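Local atomic coordinates of aldehyde dehydrogenase (Trypanosoma brucei, PDB entry 5MYP), a protein that probably oxidises aldehydes to the corresponding carboxylic acids with NAD+ as electron acceptor. Residues A394-S399 and A416-D421; V230-T235 and D263-E268. All coordinates share one frame; numbering follows the deposited sequence.

How the contacts relate
Both contacts belong to one mixed sheet, in which strand 229-232 of contact 2 is the parallel neighbour of strand 395-398 of contact 1, so the local strand order is 264-268, 229-232, 395-398, 417-419. Their centres lie about 10 Å apart, and Phe398 N to Val231 O (2.7 Å) is one of the backbone links between them. Along the chain contact 2 closes before contact 1 opens, and each is a parallel pair joined through a helix, 240-252 in contact 2 and 402-411 in contact 1. No other chain touches contact 2; the two pairs thus form one continuous four-stranded part of the sheet, which strand 417-419 carries on into the second subunit.

Contact 1 (A394-S399 and A416-D421); sequences ALYVFS and AVVVND
The ring of Tyr396 meets Val418 at its edge, with Val418 CB in the ring plane 3.8 Å from Tyr396 CD1, while Asp421 O approaches the same ring obliquely. Phe398 lays one ring face over the backbone of Asn420, whose N lies over that face; Phe398 CE2 comes within 3.4 Å of Asn420 C. Both rings rise from the first strand of a right-handed beta-alpha-beta crossover (strand 395-398, helix 402-411, strand 417-419). The strands run parallel, 18° apart. Four backbone bonds zip them in alternation: Leu395 N to Ala416 O, Val418 N to Leu395 O, Val397 N to Val418 O and Asn420 N to Val397 O. On the sheet face turned to helix 402-411, Leu395 and Val417 lie side by side, and Val397 and Val419 touch Val408 and Ile405, respectively. Tyr396 OH is held by Ile260 O. Beyond the pair, residues 417-419 form a parallel ladder with the second subunit, and Asp421 forms salt bridges with Arg473 and Arg462 of that chain, whose Arg462 O also accepts from Asn420 ND2. Past the strand ends the Asn420 amide replaces the backbone as partner: chi1 (-61°) puts CG anti to the carbonyl carbon, and the amide it carries faces Ser399. There Ser399 N donates to Asn420 OD1 in the carbonyl plane (2.9 Å), and Asn420 ND2 donates to Ser399 O (3.2 Å), which lies nearly in the amide plane.

Contact 2 (V230-T235 and D263-E268); sequences VVVDDT and DYVVVE. Unlike the reference sequence in segment 230-235: Thr235 (reference Ser).
Val230 and Val265 sit opposite each other in a parallel pair, their CA atoms 4.6 Å apart, and the Val231-Val266 and Val232-Val267 pairs continue the register. Four backbone hydrogen bonds join the strands: Val230 N donates to Tyr264 O, Val266 N to Val230 O (2.8 Å), Val232 N to Val266 O and Glu268 N to Val232 O. This alternation, with the strand segments 15° apart, is the parallel ladder pattern, and Val265 CA, Val231 CA and Val267 CA add C-H...O contacts to Val230 O, Val266 O and Val232 O, respectively.

Apolar contacts are looser. On the face carrying Val230, Val232, Val265 and Val267, Val265 CG1 meets Val232 CG2 at 4.2 Å, the side chains crossing at a slant, and Val267 CG2 reaches Val232 CB at 4.1 Å. Phe398 of the neighbouring strand packs on Val230 and Val232. On the other face, Val231 and Val266 lie against helix 379-387.

Polar groups gather at and just beyond the C-terminal strand ends. Asp233 OD1 takes two donors: Thr235 N (3.0 Å), arriving from above the carboxylate plane and making an Asx turn, and Thr235 OG1 (2.7 Å) on the syn lone pair. Asp233 OD2 accepts from Ser399 OG, tying the turn to the residue after strand 395-398. Glu268 bends at chi2 (-82°), which sets CD beside Asp234; OE1 comes 3.7 Å from Asp234 CB. The carboxylate planes are 30° apart and Asp234 OD2 is 4.3 Å from Glu268 OE2, a like-charge approach, probably unfavourable; Glu268 OE1 is bonded to Ser270 OG.

Strand 229-232, helix 240-252 and strand 264-268 make a beta-alpha-beta unit of the aldehyde dehydrogenase fold, with the predicted catalytic Cys259 in the connection before its second strand.

Contact 1 (A394-S399 and A416-D421)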
ATOM      1  N   ALA A 394      13.387   6.122  11.601  1.00 13.09           N
ATOM      2  CA  ALA A 394      13.201   7.258  12.502  1.00 13.26           C
ATOM      3  C   ALA A 394      14.262   8.323  12.255  1.00 13.34           C
ATOM      4  O   ALA A 394      15.346   8.031  11.763  1.00 13.30           O
ATOM      5  CB  ALA A 394      13.242   6.789  13.949  1.00 13.09           C
ATOM      6  N   LEU A 395      13.916   9.563  12.574  1.00 13.69           N
ATOM      7  CA  LEU A 395      14.856  10.678  12.576  1.00 14.12           C
ATOM      8  C   LEU A 395      14.592  11.478  13.840  1.00 14.07           C
ATOM      9  O   LEU A 395      13.442  11.788  14.152  1.00 13.95           O
ATOM     10  CB  LEU A 395      14.667  11.546  11.329  1.00 14.68           C
ATOM     11  CG  LEU A 395      15.567  12.784  11.178  1.00 15.16           C
ATOM     12  CD1 LEU A 395      15.901  13.045   9.716  1.00 15.38           C
ATOM     13  CD2 LEU A 395      14.948  14.026  11.801  1.00 15.41           C
ATOM     14  N   TYR A 396      15.656  11.819  14.556  1.00 13.94           N
ATOM     15  CA  TYR A 396      15.548  12.478  15.849  1.00 13.94           C
ATOM     16  C   TYR A 396      16.255  13.827  15.809  1.00 14.25           C
ATOM     17  O   TYR A 396      17.364  13.926  15.289  1.00 14.27           O
ATOM     18  CB  TYR A 396      16.153  11.582  16.929  1.00 13.74           C
ATOM     19  CG  TYR A 396      15.532  10.201  16.987  1.00 13.53           C
ATOM     20  CD1 TYR A 396      14.161  10.051  17.159  1.00 13.44           C
ATOM     21  CD2 TYR A 396      16.312   9.046  16.881  1.00 13.39           C
ATOM     22  CE1 TYR A 396      13.575   8.795  17.212  1.00 13.46           C
ATOM     23  CE2 TYR A 396      15.738   7.785  16.941  1.00 13.40           C
ATOM     24  CZ  TYR A 396      14.366   7.666  17.108  1.00 13.46           C
ATOM     25  OH  TYR A 396      13.776   6.425  17.189  1.00 13.59           O
ATOM     26  N   VAL A 397      15.604  14.860  16.345  1.00 14.73           N
ATOM     27  CA  VAL A 397      16.161  16.215  16.385  1.00 15.14           C
ATOM     28  C   VAL A 397      16.043  16.761  17.803  1.00 15.56           C
ATOM     29  O   VAL A 397      14.940  16.862  18.333  1.00 15.14           O
ATOM     30  CB  VAL A 397      15.425  17.174  15.419  1.00 15.39           C
ATOM     31  CG1 VAL A 397      16.078  18.559  15.426  1.00 15.44           C
ATOM     32  CG2 VAL A 397      15.396  16.592  14.011  1.00 15.59           C
ATOM     33  N   PHE A 398      17.177  17.096  18.412  1.00 15.81           N
ATOM     34  CA  PHE A 398      17.195  17.766  19.708  1.00 16.19           C
ATOM     35  C   PHE A 398      17.478  19.244  19.480  1.00 16.85           C
ATOM     36  O   PHE A 398      18.548  19.605  18.987  1.00 17.45           O
ATOM     37  CB  PHE A 398      18.231  17.137  20.641  1.00 15.93           C
ATOM     38  CG  PHE A 398      17.819  15.795  21.174  1.00 15.55           C
ATOM     39  CD1 PHE A 398      18.031  14.643  20.426  1.00 15.43           C
ATOM     40  CD2 PHE A 398      17.217  15.679  22.422  1.00 15.34           C
ATOM     41  CE1 PHE A 398      17.649  13.400  20.912  1.00 15.38           C
ATOM     42  CE2 PHE A 398      16.832  14.441  22.915  1.00 15.52           C
ATOM     43  CZ  PHE A 398      17.049  13.297  22.158  1.00 15.28           C
ATOM     44  N   SER A 399      16.499  20.088  19.813  1.00 17.69           N
ATOM     45  CA  SER A 399      16.582  21.531  19.582  1.00 18.23           C
ATOM     46  C   SER A 399      15.460  22.274  20.317  1.00 19.04           C
ATOM     47  O   SER A 399      14.369  21.729  20.516  1.00 18.61           O
ATOM     48  CB  SER A 399      16.512  21.837  18.078  1.00 18.46           C
ATOM     49  OG  SER A 399      16.442  23.231  17.822  1.00 18.63           O
ATOM     50  N   ALA A 416       9.507   8.356  10.589  1.00 12.68           N
ATOM     51  CA  ALA A 416       8.937   9.277  11.569  1.00 12.65           C
ATOM     52  C   ALA A 416       9.979  10.299  12.007  1.00 12.58           C
ATOM     53  O   ALA A 416      11.174  10.121  11.760  1.00 12.37           O
ATOM     54  CB  ALA A 416       8.427   8.509  12.781  1.00 12.74           C
ATOM     55  N   VAL A 417       9.506  11.368  12.644  1.00 12.52           N
ATOM     56  CA  VAL A 417      10.363  12.349  13.307  1.00 12.83           C
ATOM     57  C   VAL A 417       9.910  12.484  14.757  1.00 13.12           C
ATOM     58  O   VAL A 417       8.711  12.628  15.019  1.00 12.89           O
ATOM     59  CB  VAL A 417      10.297  13.734  12.628  1.00 12.80           C
ATOM     60  CG1 VAL A 417      11.153  14.762  13.373  1.00 12.84           C
ATOM     61  CG2 VAL A 417      10.724  13.627  11.174  1.00 12.80           C
ATOM     62  N   VAL A 418      10.863  12.417  15.688  1.00 13.29           N
ATOM     63  CA  VAL A 418      10.619  12.788  17.078  1.00 13.62           C
ATOM     64  C   VAL A 418      11.535  13.957  17.419  1.00 14.12           C
ATOM     65  O   VAL A 418      12.734  13.907  17.128  1.00 13.97           O
ATOM     66  CB  VAL A 418      10.856  11.629  18.073  1.00 13.63           C
ATOM     67  CG1 VAL A 418      10.364  12.012  19.468  1.00 13.78           C
ATOM     68  CG2 VAL A 418      10.162  10.360  17.602  1.00 13.54           C
ATOM     69  N   VAL A 419      10.970  15.008  18.015  1.00 14.22           N
ATOM     70  CA  VAL A 419      11.754  16.154  18.475  1.00 14.68           C
ATOM     71  C   VAL A 419      11.979  16.025  19.984  1.00 14.98           C
ATOM     72  O   VAL A 419      11.023  15.853  20.753  1.00 15.08           O
ATOM     73  CB  VAL A 419      11.083  17.503  18.128  1.00 14.95           C
ATOM     74  CG1 VAL A 419      11.907  18.681  18.647  1.00 15.12           C
ATOM     75  CG2 VAL A 419      10.871  17.617  16.622  1.00 15.09           C
ATOM     76  N   ASN A 420      13.252  16.085  20.379  1.00 15.08           N
ATOM     77  CA  ASN A 420      13.701  16.033  21.783  1.00 15.38           C
ATOM     78  C   ASN A 420      13.499  14.696  22.497  1.00 15.69           C
ATOM     79  O   ASN A 420      13.457  14.646  23.723  1.00 16.05           O
ATOM     80  CB  ASN A 420      13.117  17.200  22.606  1.00 15.30           C
ATOM     81  CG  ASN A 420      13.543  18.555  22.080  1.00 15.26           C
ATOM     82  OD1 ASN A 420      14.659  18.719  21.595  1.00 15.65           O
ATOM     83  ND2 ASN A 420      12.662  19.537  22.184  1.00 15.19           N
ATOM     84  N   ASP A 421      13.413  13.606  21.739  1.00 15.97           N
ATOM     85  CA  ASP A 421      13.416  12.263  22.321  1.00 16.13           C
ATOM     86  C   ASP A 421      13.730  11.231  21.240  1.00 16.08           C
ATOM     87  O   ASP A 421      13.854  11.576  20.064  1.00 16.03           O
ATOM     88  CB  ASP A 421      12.062  11.950  22.993  1.00 16.25           C
ATOM     89  CG  ASP A 421      12.209  11.147  24.284  1.00 16.37           C
ATOM     90  OD1 ASP A 421      13.103  10.273  24.367  1.00 16.45           O
ATOM     91  OD2 ASP A 421      11.425  11.383  25.225  1.00 16.37           O
TER

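Contact 2 (V230-T235 and D263-E268)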
ATOM      1  N   VAL A 230      20.451  11.109  14.906  1.00 13.56           N
ATOM      2  CA  VAL A 230      20.091  12.051  15.961  1.00 13.68           C
ATOM      3  C   VAL A 230      20.812  13.360  15.672  1.00 13.94           C
ATOM      4  O   VAL A 230      22.043  13.418  15.701  1.00 13.79           O
ATOM      5  CB  VAL A 230      20.494  11.557  17.366  1.00 13.80           C
ATOM      6  CG1 VAL A 230      20.054  12.560  18.432  1.00 13.90           C
ATOM      7  CG2 VAL A 230      19.897  10.191  17.654  1.00 13.85           C
ATOM      8  N   VAL A 231      20.040  14.405  15.384  1.00 14.12           N
ATOM      9  CA  VAL A 231      20.581  15.740  15.170  1.00 14.24           C
ATOM     10  C   VAL A 231      20.495  16.498  16.497  1.00 14.48           C
ATOM     11  O   VAL A 231      19.433  16.544  17.112  1.00 13.91           O
ATOM     12  CB  VAL A 231      19.813  16.486  14.064  1.00 14.20           C
ATOM     13  CG1 VAL A 231      20.363  17.896  13.867  1.00 14.28           C
ATOM     14  CG2 VAL A 231      19.869  15.695  12.762  1.00 14.31           C
ATOM     15  N   VAL A 232      21.616  17.067  16.940  1.00 14.86           N
ATOM     16  CA  VAL A 232      21.658  17.876  18.162  1.00 15.34           C
ATOM     17  C   VAL A 232      22.248  19.233  17.798  1.00 15.94           C
ATOM     18  O   VAL A 232      23.396  19.308  17.363  1.00 15.67           O
ATOM     19  CB  VAL A 232      22.505  17.203  19.264  1.00 15.29           C
ATOM     20  CG1 VAL A 232      22.521  18.048  20.537  1.00 15.41           C
ATOM     21  CG2 VAL A 232      21.989  15.795  19.547  1.00 15.21           C
ATOM     22  N   ASP A 233      21.467  20.299  17.963  1.00 16.79           N
ATOM     23  CA  ASP A 233      21.918  21.645  17.593  1.00 17.69           C
ATOM     24  C   ASP A 233      22.600  22.347  18.781  1.00 18.22           C
ATOM     25  O   ASP A 233      22.941  21.693  19.763  1.00 17.93           O
ATOM     26  CB  ASP A 233      20.763  22.452  16.947  1.00 17.96           C
ATOM     27  CG  ASP A 233      19.799  23.070  17.953  1.00 18.23           C
ATOM     28  OD1 ASP A 233      19.833  22.729  19.154  1.00 18.52           O
ATOM     29  OD2 ASP A 233      18.989  23.921  17.519  1.00 18.59           O
ATOM     30  N   ASP A 234      22.801  23.661  18.673  1.00 19.28           N
ATOM     31  CA  ASP A 234      23.476  24.473  19.707  1.00 20.01           C
ATOM     32  C   ASP A 234      22.533  25.230  20.673  1.00 20.69           C
ATOM     33  O   ASP A 234      22.970  26.159  21.358  1.00 20.35           O
ATOM     34  CB  ASP A 234      24.464  25.454  19.040  1.00 20.19           C
ATOM     35  CG  ASP A 234      23.800  26.378  18.011  1.00 20.75           C
ATOM     36  OD1 ASP A 234      22.608  26.181  17.681  1.00 20.86           O
ATOM     37  OD2 ASP A 234      24.485  27.296  17.510  1.00 20.96           O
ATOM     38  N   THR A 235      21.262  24.824  20.750  1.00 21.54           N
ATOM     39  CA  THR A 235      20.277  25.476  21.628  1.00 22.11           C
ATOM     40  C   THR A 235      19.897  24.612  22.840  1.00 22.49           C
ATOM     41  O   THR A 235      18.963  24.962  23.565  1.00 21.76           O
ATOM     42  CB  THR A 235      18.997  25.864  20.846  1.00 22.73           C
ATOM     43  OG1 THR A 235      18.349  24.686  20.341  1.00 23.00           O
ATOM     44  CG2 THR A 235      19.336  26.799  19.683  1.00 22.72           C
ATOM     45  N   ASP A 263      21.176   5.531  15.686  1.00 14.04           N
ATOM     46  CA  ASP A 263      22.249   4.839  14.980  1.00 13.89           C
ATOM     47  C   ASP A 263      23.527   5.657  15.075  1.00 13.84           C
ATOM     48  O   ASP A 263      24.570   5.120  15.432  1.00 13.95           O
ATOM     49  CB  ASP A 263      21.866   4.584  13.521  1.00 13.72           C
ATOM     50  CG  ASP A 263      22.911   3.771  12.777  1.00 13.77           C
ATOM     51  OD1 ASP A 263      23.910   4.367  12.319  1.00 13.71           O
ATOM     52  OD2 ASP A 263      22.732   2.544  12.640  1.00 13.28           O
ATOM     53  N   TYR A 264      23.430   6.943  14.733  1.00 13.79           N
ATOM     54  CA  TYR A 264      24.543   7.889  14.856  1.00 13.76           C
ATOM     55  C   TYR A 264      24.039   9.283  15.214  1.00 14.09           C
ATOM     56  O   TYR A 264      22.846   9.569  15.093  1.00 14.15           O
ATOM     57  CB  TYR A 264      25.362   7.944  13.564  1.00 13.52           C
ATOM     58  CG  TYR A 264      24.631   8.498  12.353  1.00 13.31           C
ATOM     59  CD1 TYR A 264      23.815   7.681  11.575  1.00 13.20           C
ATOM     60  CD2 TYR A 264      24.771   9.834  11.973  1.00 13.20           C
ATOM     61  CE1 TYR A 264      23.152   8.176  10.459  1.00 13.11           C
ATOM     62  CE2 TYR A 264      24.114  10.337  10.854  1.00 13.22           C
ATOM     63  CZ  TYR A 264      23.308   9.502  10.099  1.00 13.03           C
ATOM     64  OH  TYR A 264      22.649   9.991   8.993  1.00 12.69           O
ATOM     65  N   VAL A 265      24.965  10.137  15.646  1.00 14.43           N
ATOM     66  CA  VAL A 265      24.665  11.513  16.051  1.00 14.67           C
ATOM     67  C   VAL A 265      25.353  12.502  15.103  1.00 14.71           C
ATOM     68  O   VAL A 265      26.501  12.292  14.702  1.00 14.58           O
ATOM     69  CB  VAL A 265      25.131  11.785  17.504  1.00 15.00           C
ATOM     70  CG1 VAL A 265      24.882  13.236  17.903  1.00 15.14           C
ATOM     71  CG2 VAL A 265      24.431  10.848  18.483  1.00 15.24           C
ATOM     72  N   VAL A 266      24.630  13.563  14.740  1.00 14.69           N
ATOM     73  CA  VAL A 266      25.196  14.719  14.045  1.00 14.96           C
ATOM     74  C   VAL A 266      25.005  15.906  14.984  1.00 15.19           C
ATOM     75  O   VAL A 266      23.885  16.397  15.155  1.00 14.83           O
ATOM     76  CB  VAL A 266      24.517  14.986  12.683  1.00 15.21           C
ATOM     77  CG1 VAL A 266      25.271  16.070  11.916  1.00 15.40           C
ATOM     78  CG2 VAL A 266      24.443  13.705  11.859  1.00 15.30           C
ATOM     79  N   VAL A 267      26.098  16.352  15.604  1.00 15.37           N
ATOM     80  CA  VAL A 267      26.043  17.380  16.654  1.00 15.87           C
ATOM     81  C   VAL A 267      26.685  18.679  16.160  1.00 16.45           C
ATOM     82  O   VAL A 267      27.665  18.646  15.417  1.00 16.33           O
ATOM     83  CB  VAL A 267      26.684  16.894  17.985  1.00 15.82           C
ATOM     84  CG1 VAL A 267      28.142  16.488  17.813  1.00 15.92           C
ATOM     85  CG2 VAL A 267      26.537  17.943  19.084  1.00 15.99           C
ATOM     86  N   GLU A 268      26.130  19.819  16.564  1.00 17.04           N
ATOM     87  CA  GLU A 268      26.703  21.111  16.189  1.00 17.96           C
ATOM     88  C   GLU A 268      28.130  21.176  16.752  1.00 18.27           C
ATOM     89  O   GLU A 268      28.366  20.785  17.898  1.00 17.83           O
ATOM     90  CB  GLU A 268      25.834  22.270  16.697  1.00 18.35           C
ATOM     91  CG  GLU A 268      26.077  23.610  16.004  1.00 18.83           C
ATOM     92  CD  GLU A 268      27.269  24.391  16.551  1.00 19.31           C
ATOM     93  OE1 GLU A 268      27.671  24.172  17.715  1.00 19.51           O
ATOM     94  OE2 GLU A 268      27.808  25.238  15.813  1.00 19.59           O
TER